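Local structure of type IV pilus assembly protein PilF (Thermus thermophilus HB8, 5OIU) at residues C[299-303]-C[304-308]; C[124-127]-C[128-132]; C[377-380]-C[381-385]. The protein is an AAA+ motor ATPase that powers type IVa pilus assembly, probably by coupling ATP binding and hydrolysis to movements of its subunits. All blocks are in the same frame, centred on the assembly; numbering follows the deposited sequence.

All three contacts sit where a loop turns into a helix, and helix 366-374 touches each of them: L299 of contact 1 and L381 of contact 3 both rest on L371, and A127 of contact 2 lies against Y372. Contacts 1 and 3, with centres about 17 Å apart, meet directly through L299 CD1 and L381 CD1 at 4.1 Å. Contact 2 touches neither; its nearest atoms are about 7 Å from those of contact 3 and about 11 Å from those of contact 1. It is also the one nearest the nucleotide, the F126 side chain being about 8 Å from ATP. In contact 3 the E383 side chain is about 11 Å from ATP and T380 about 11 Å from zinc.

Contact 1: residues C[299-303]-C[304-308]; sequences LGLSE and AEIQG
The side chain of E305 reaches back, extended beyond CG, alongside S302, and the two residues exchange bonds through both side chains and both backbone amides. Starting at the root, E305 CB lies beside the serine hydroxyl, 3.1 Å from S302 OG. CG passes the same oxygen and comes near the CD1 methyl of L301. E305 CD then comes within 3.7 Å of L301 CD1, the two side chains crossing at about a right angle, so the leucine lies against the apolar length of the glutamate and, through CD1, its carboxylate. At the tip, OE2 accepts two hydrogen bonds. S302 N reaches E305 OE2 at 3.2 Å, nearly in line with the C-O bond of the carboxylate, while S302 OG donates to it at 2.9 Å from above the carboxylate plane, 53° out of it. S302 OG in turn accepts from E305 N at 3.0 Å. With chi1 at 74°, S302 OG stands between its own backbone N and carbonyl carbon, the position from which it can reach the amide three residues on. The first turn is closed by I306 N donating to S302 O at 2.9 Å. The other methyl of the leucine, L301 CD2, packs on I306 CG1 at 4.1 Å, and I306 also rests on P293, L296 and R297 of the preceding helix. The carboxylate of E303 is drawn back to R297 by a salt bridge. Just upstream, G300, with positive phi, is the C-prime residue of the Schellman motif that ends helix 293-298. The chain thus leaves one helix and at once enters the next, helix 303-308, through a capping box formed by S302 and E305, flanked by the L301-I306 pair in the positions of a hydrophobic staple.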
# COMPACT_ATOMS: atom_id res chain seq x y z
N LEU C 299 17.75 24.93 -15.59
CA LEU C 299 18.52 24.13 -14.65
C LEU C 299 18.55 24.77 -13.26
O LEU C 299 19.38 24.39 -12.42
CB LEU C 299 19.94 23.91 -15.18
CG LEU C 299 19.99 22.98 -16.40
CD1 LEU C 299 21.25 23.16 -17.23
CD2 LEU C 299 19.84 21.53 -15.96
N GLY C 300 17.67 25.73 -13.00
CA GLY C 300 17.51 26.26 -11.67
C GLY C 300 18.61 27.17 -11.21
O GLY C 300 18.82 27.32 -10.00
N LEU C 301 19.33 27.80 -12.15
CA LEU C 301 20.39 28.74 -11.83
C LEU C 301 19.82 30.16 -11.70
O LEU C 301 18.98 30.58 -12.50
CB LEU C 301 21.47 28.69 -12.90
CG LEU C 301 22.85 29.19 -12.50
CD1 LEU C 301 23.38 28.31 -11.41
CD2 LEU C 301 23.77 29.17 -13.70
N SER C 302 20.30 30.89 -10.69
CA SER C 302 19.83 32.25 -10.44
C SER C 302 20.29 33.18 -11.55
O SER C 302 21.35 32.99 -12.15
CB SER C 302 20.36 32.76 -9.11
OG SER C 302 21.74 33.08 -9.23
N GLU C 303 19.49 34.22 -11.81
CA GLU C 303 19.82 35.09 -12.93
C GLU C 303 21.09 35.88 -12.66
O GLU C 303 21.82 36.22 -13.60
CB GLU C 303 18.67 36.04 -13.24
CG GLU C 303 18.58 36.38 -14.72
CD GLU C 303 17.71 35.40 -15.49
OE1 GLU C 303 17.08 34.51 -14.86
OE2 GLU C 303 17.67 35.49 -16.73
N ALA C 304 21.38 36.16 -11.39
CA ALA C 304 22.69 36.68 -11.02
C ALA C 304 23.79 35.71 -11.43
O ALA C 304 24.75 36.09 -12.11
CB ALA C 304 22.74 36.95 -9.51
N GLU C 305 23.64 34.43 -11.05
CA GLU C 305 24.62 33.42 -11.43
C GLU C 305 24.80 33.34 -12.94
O GLU C 305 25.92 33.19 -13.44
CB GLU C 305 24.21 32.06 -10.88
CG GLU C 305 24.99 31.61 -9.65
CD GLU C 305 24.16 30.71 -8.73
OE1 GLU C 305 24.71 30.21 -7.72
OE2 GLU C 305 22.96 30.50 -9.03
N ILE C 306 23.70 33.47 -13.70
CA ILE C 306 23.79 33.32 -15.15
C ILE C 306 24.73 34.37 -15.74
O ILE C 306 25.50 34.07 -16.67
CB ILE C 306 22.39 33.39 -15.79
CG1 ILE C 306 21.59 32.13 -15.45
CG2 ILE C 306 22.48 33.55 -17.31
CD1 ILE C 306 20.14 32.20 -15.85
N GLN C 307 24.72 35.59 -15.18
CA GLN C 307 25.45 36.70 -15.78
C GLN C 307 26.89 36.31 -16.13
O GLN C 307 27.36 36.55 -17.25
CB GLN C 307 25.44 37.92 -14.84
CG GLN C 307 25.18 39.28 -15.54
CD GLN C 307 26.45 40.07 -15.90
OE1 GLN C 307 27.39 40.18 -15.10
NE2 GLN C 307 26.48 40.63 -17.11
N GLY C 308 27.59 35.67 -15.20
CA GLY C 308 28.97 35.36 -15.50
C GLY C 308 29.16 34.03 -16.17
O GLY C 308 30.17 33.82 -16.87

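Contact 2: residues C[124-127]-C[128-132]; sequences LGFA and PGVFE
A127 O accepts the amide hydrogen of F131 at 2.9 Å from F131 N, and the donor lies nearly in line with the carbonyl, at a C=O...N angle of 172°. The bond spans four residues, as in an alpha helix, and leads the loop into helix 128-138. P128, which has no N-H to donate, is well suited to such a place. Beside the bond, F126 and F131 come together as a pair five residues apart, the spacing of a hydrophobic staple at a helix start. Their CB atoms are 3.6 Å apart, and F126 CB sits at the edge of the F131 ring, near its plane, 3.9 Å from F131 CD1. The two side chains cross at about a right angle. In F131, CG is anti to the backbone N (chi1 174°), which carries its ring past F126 CB toward I121 and E122. V130 turns one methyl to each of F126 and A127: CG1 comes within 4.2 Å of F126 CD1, and CG2 approaches A127 CB. The F126 ring itself stacks with H332 and F134, while A127 touches D369 and Y372 of helix 366-374.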
# COMPACT_ATOMS: atom_id res chain seq x y z
N LEU C 124 38.34 13.97 -3.00
CA LEU C 124 37.26 13.16 -3.55
C LEU C 124 36.39 13.94 -4.51
O LEU C 124 35.43 13.36 -5.04
CB LEU C 124 36.38 12.59 -2.44
CG LEU C 124 36.87 11.32 -1.78
CD1 LEU C 124 35.95 10.98 -0.61
CD2 LEU C 124 36.89 10.21 -2.79
N GLY C 125 36.65 15.23 -4.70
CA GLY C 125 35.90 16.05 -5.62
C GLY C 125 34.67 16.76 -5.06
O GLY C 125 33.86 17.25 -5.85
N PHE C 126 34.51 16.84 -3.74
CA PHE C 126 33.30 17.41 -3.16
C PHE C 126 33.24 18.91 -3.35
O PHE C 126 34.26 19.60 -3.26
CB PHE C 126 33.22 17.10 -1.67
CG PHE C 126 32.66 15.76 -1.37
CD1 PHE C 126 31.30 15.55 -1.36
CD2 PHE C 126 33.50 14.69 -1.13
CE1 PHE C 126 30.77 14.30 -1.10
CE2 PHE C 126 32.98 13.44 -0.87
CZ PHE C 126 31.63 13.24 -0.85
N ALA C 127 32.04 19.43 -3.61
CA ALA C 127 31.86 20.87 -3.64
C ALA C 127 32.13 21.43 -2.24
O ALA C 127 31.91 20.73 -1.25
CB ALA C 127 30.45 21.24 -4.09
N PRO C 128 32.64 22.66 -2.14
CA PRO C 128 33.11 23.13 -0.82
C PRO C 128 32.09 23.00 0.29
O PRO C 128 32.41 22.43 1.34
CB PRO C 128 33.48 24.59 -1.11
CG PRO C 128 33.92 24.58 -2.49
CD PRO C 128 32.99 23.61 -3.20
N GLY C 129 30.86 23.47 0.08
CA GLY C 129 29.89 23.43 1.16
C GLY C 129 29.46 22.02 1.51
O GLY C 129 29.35 21.66 2.68
N VAL C 130 29.20 21.20 0.48
CA VAL C 130 28.77 19.83 0.71
C VAL C 130 29.84 19.05 1.45
O VAL C 130 29.53 18.18 2.27
CB VAL C 130 28.41 19.19 -0.65
CG1 VAL C 130 27.82 17.80 -0.46
CG2 VAL C 130 27.47 20.12 -1.39
N PHE C 131 31.11 19.36 1.19
CA PHE C 131 32.21 18.65 1.84
C PHE C 131 32.20 18.82 3.35
O PHE C 131 32.66 17.93 4.07
CB PHE C 131 33.55 19.12 1.29
CG PHE C 131 34.73 18.54 2.01
CD1 PHE C 131 35.13 17.23 1.78
CD2 PHE C 131 35.44 19.31 2.93
CE1 PHE C 131 36.23 16.70 2.45
CE2 PHE C 131 36.55 18.78 3.60
CZ PHE C 131 36.94 17.48 3.36
N GLU C 132 31.70 19.95 3.85
CA GLU C 132 31.68 20.17 5.29
C GLU C 132 30.56 19.38 5.96
O GLU C 132 30.72 18.88 7.07
CB GLU C 132 31.53 21.66 5.60
CG GLU C 132 32.63 22.53 5.01
CD GLU C 132 34.02 22.16 5.52
OE1 GLU C 132 34.14 21.56 6.61
OE2 GLU C 132 35.02 22.48 4.82

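Contact 3: residues C[377-380]-C[381-385]; sequences GITT and LEEVL
T380 and E383 meet through a side-chain cap: E383 N donates to T380 OG1 at 3.0 Å, almost straight, with an N-H...O angle of 170°. OG1 stands between the threonine's own backbone N and carbonyl carbon (chi1 69°), turned to the amide of E383, and it has a second partner in the hydroxyl of Y325. The packing is tight around T379, where OG1 lies 3.2 Å from E383 CB and CG2 meets V384 CG2 at 3.7 Å, each pair of side chains crossing at about a right angle. E382 is looser and partly exposed: its bent chain brings OE1 only to 3.8 Å from T380 CB, and the residue also packs on A267 of a neighbouring subunit. V384 N adds a weak hydrogen bond to T380 O at 3.4 Å. A valine at T380 would probably leave the amide of E383 without its capping acceptor. The buried carboxylate of E383 leads away from the loop into salt bridges with R387 and with R279 of strand 269-281, whose carbonyl O also bonds to T379 OG1; two cationic partners, with the helix start close by, are likely to favour the ionised form of the glutamate.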
# COMPACT_ATOMS: atom_id res chain seq x y z
N GLY C 377 34.60 24.14 -15.54
CA GLY C 377 35.41 23.47 -16.52
C GLY C 377 35.89 22.08 -16.17
O GLY C 377 36.69 21.51 -16.92
N ILE C 378 35.42 21.50 -15.06
CA ILE C 378 35.82 20.13 -14.75
C ILE C 378 35.24 19.15 -15.76
O ILE C 378 35.89 18.18 -16.17
CB ILE C 378 35.40 19.78 -13.31
CG1 ILE C 378 36.13 20.69 -12.34
CG2 ILE C 378 35.67 18.34 -13.01
CD1 ILE C 378 35.43 20.89 -11.05
N THR C 379 34.00 19.38 -16.19
CA THR C 379 33.32 18.49 -17.11
C THR C 379 32.46 19.30 -18.07
O THR C 379 32.27 20.52 -17.91
CB THR C 379 32.47 17.46 -16.34
OG1 THR C 379 31.91 16.53 -17.26
CG2 THR C 379 31.34 18.14 -15.55
N THR C 380 31.97 18.62 -19.10
CA THR C 380 30.99 19.24 -19.97
C THR C 380 29.61 19.15 -19.34
O THR C 380 29.35 18.33 -18.46
CB THR C 380 30.95 18.54 -21.32
OG1 THR C 380 30.40 17.23 -21.14
CG2 THR C 380 32.35 18.44 -21.90
N LEU C 381 28.71 20.01 -19.80
CA LEU C 381 27.33 19.89 -19.38
C LEU C 381 26.70 18.60 -19.91
O LEU C 381 25.87 18.00 -19.23
CB LEU C 381 26.53 21.10 -19.83
CG LEU C 381 25.04 21.02 -19.51
CD1 LEU C 381 24.83 21.35 -18.04
CD2 LEU C 381 24.23 21.93 -20.42
N GLU C 382 27.12 18.15 -21.10
CA GLU C 382 26.55 16.92 -21.66
C GLU C 382 26.83 15.73 -20.75
O GLU C 382 25.94 14.93 -20.47
CB GLU C 382 27.09 16.67 -23.07
CG GLU C 382 26.46 17.56 -24.15
CD GLU C 382 26.96 19.02 -24.10
OE1 GLU C 382 28.15 19.23 -23.77
OE2 GLU C 382 26.17 19.95 -24.39
N GLU C 383 28.08 15.61 -20.28
CA GLU C 383 28.41 14.57 -19.31
C GLU C 383 27.48 14.62 -18.12
O GLU C 383 26.94 13.60 -17.69
CB GLU C 383 29.86 14.72 -18.86
CG GLU C 383 30.83 14.00 -19.75
CD GLU C 383 30.60 12.51 -19.75
OE1 GLU C 383 30.66 11.92 -18.66
OE2 GLU C 383 30.35 11.93 -20.83
N VAL C 384 27.25 15.82 -17.59
CA VAL C 384 26.35 15.97 -16.44
C VAL C 384 24.95 15.48 -16.79
O VAL C 384 24.38 14.61 -16.12
CB VAL C 384 26.33 17.43 -15.96
CG1 VAL C 384 25.20 17.65 -14.99
CG2 VAL C 384 27.69 17.79 -15.34
N LEU C 385 24.36 16.05 -17.85
CA LEU C 385 23.02 15.64 -18.28
C LEU C 385 22.95 14.15 -18.53
O LEU C 385 21.93 13.51 -18.23
CB LEU C 385 22.61 16.39 -19.53
CG LEU C 385 22.67 17.90 -19.39
CD1 LEU C 385 22.23 18.56 -20.69
CD2 LEU C 385 21.78 18.33 -18.24